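Local coordinates for 26.7 kDa salivary protein (Phlebotomus duboscqi, PDB 6MT7), which binds and sequesters cysteinyl leukotrienes and a thromboxane A2 analogue, countering host responses and platelet aggregation while the female sand fly feeds on blood, at residues Cys160-Tyr163 and Leu167-Glu170. Numbering follows the deposited sequence.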
loop_
_atom_site.group_PDB
_atom_site.type_symbol
_atom_site.label_atom_id
_atom_site.label_comp_id
_atom_site.label_asym_id
_atom_site.label_seq_id
_atom_site.Cartn_x
_atom_site.Cartn_y
_atom_site.Cartn_z
ATOM N N CYS A 160 8.459 1.437 -14.540
ATOM C CA CYS A 160 8.690 0.632 -13.350
ATOM C C CYS A 160 8.697 1.509 -12.104
ATOM O O CYS A 160 8.043 1.186 -11.106
ATOM C CB CYS A 160 10.014 -0.130 -13.520
ATOM S SG CYS A 160 10.601 -1.108 -12.115
ATOM N N SER A 161 9.414 2.637 -12.162
ATOM C CA SER A 161 9.537 3.512 -10.999
ATOM C C SER A 161 8.178 4.023 -10.546
ATOM O O SER A 161 7.895 4.086 -9.342
ATOM C CB SER A 161 10.453 4.692 -11.324
ATOM O OG SER A 161 11.813 4.305 -11.280
ATOM N N ALA A 162 7.316 4.389 -11.498
ATOM C CA ALA A 162 5.999 4.903 -11.124
ATOM C C ALA A 162 5.182 3.852 -10.390
ATOM O O ALA A 162 4.404 4.181 -9.483
ATOM C CB ALA A 162 5.248 5.392 -12.361
ATOM N N TYR A 163 5.332 2.580 -10.776
ATOM C CA TYR A 163 4.635 1.520 -10.058
ATOM C C TYR A 163 5.154 1.400 -8.622
ATOM O O TYR A 163 4.370 1.366 -7.667
ATOM C CB TYR A 163 4.769 0.177 -10.796
ATOM C CG TYR A 163 4.246 -0.949 -9.938
ATOM C CD1 TYR A 163 2.884 -1.190 -9.839
ATOM C CD2 TYR A 163 5.112 -1.731 -9.169
ATOM C CE1 TYR A 163 2.392 -2.179 -9.013
ATOM C CE2 TYR A 163 4.628 -2.715 -8.328
ATOM C CZ TYR A 163 3.267 -2.939 -8.259
ATOM O OH TYR A 163 2.771 -3.923 -7.434
ATOM N N LEU A 167 2.555 5.579 -7.735
ATOM C CA LEU A 167 1.812 6.581 -8.486
ATOM C C LEU A 167 0.742 5.925 -9.351
ATOM O O LEU A 167 -0.320 6.518 -9.573
ATOM C CB LEU A 167 2.761 7.407 -9.355
ATOM C CG LEU A 167 3.935 8.029 -8.592
ATOM C CD1 LEU A 167 4.850 8.811 -9.531
ATOM C CD2 LEU A 167 3.426 8.908 -7.469
ATOM N N VAL A 168 1.016 4.714 -9.843
ATOM C CA VAL A 168 0.093 3.916 -10.641
ATOM C C VAL A 168 0.124 2.490 -10.106
ATOM O O VAL A 168 1.080 2.073 -9.450
ATOM C CB VAL A 168 0.435 3.912 -12.154
ATOM C CG1 VAL A 168 0.324 5.321 -12.752
ATOM C CG2 VAL A 168 1.831 3.297 -12.420
ATOM N N ASP A 169 -0.932 1.732 -10.414
ATOM C CA ASP A 169 -0.991 0.323 -10.042
ATOM C C ASP A 169 -0.511 -0.541 -11.214
ATOM O O ASP A 169 0.063 -0.042 -12.186
ATOM C CB ASP A 169 -2.402 -0.047 -9.562
ATOM C CG ASP A 169 -3.475 0.120 -10.637
ATOM O OD1 ASP A 169 -3.157 0.171 -11.847
ATOM O OD2 ASP A 169 -4.662 0.213 -10.259
ATOM N N GLU A 170 -0.742 -1.856 -11.135
ATOM C CA GLU A 170 -0.277 -2.754 -12.194
ATOM C C GLU A 170 -0.961 -2.480 -13.528
ATOM O O GLU A 170 -0.396 -2.793 -14.585
ATOM C CB GLU A 170 -0.499 -4.213 -11.804
ATOM C CG GLU A 170 0.141 -4.623 -10.503
ATOM C CD GLU A 170 -0.682 -4.216 -9.308
ATOM O OE1 GLU A 170 -1.910 -4.074 -9.459
ATOM O OE2 GLU A 170 -0.096 -4.032 -8.218
HETATM O O HOH W 1 1.670 0.344 -7.433
#
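Ala-162 O accepts a hydrogen bond from Leu-167 N at 2.9 Å and a weaker one from Val-168 N at 3.4 Å, so one carbonyl near the C-terminal end of helix 159-164 anchors two successive amides of the departing loop. The small CB of Ala-162, 4.0 Å from Val-168 CG2, is consistent with the close approach of the loop. A water donates to both Tyr-163 O and Val-168 O, bridging two carbonyls that could not bond each other directly.

Farther along, Tyr-163, with CG anti to its backbone N (chi1 171°), lays its ring edge along the loop backbone, Tyr-163 CD1 lying 3.7 Å from Asp-169 C. Glu-170, long enough to reach the phenol and bent at chi2 (81°), brings OE2 to that edge, 3.0 Å from Tyr-163 OH, with ring and carboxylate planes 63° apart. Asp-169 turns its CB away from the helix; its OD2 ties the loop to Met-1 N, while OD1 braces the loop on itself through Glu-173 N.

Outside the pair, the Cys-160–Cys-144 disulfide fastens helix 159-164 to helix 140-144, while Ala-162, Leu-167 and Val-168, apolar as their buried places require, together pack against helix 203-216.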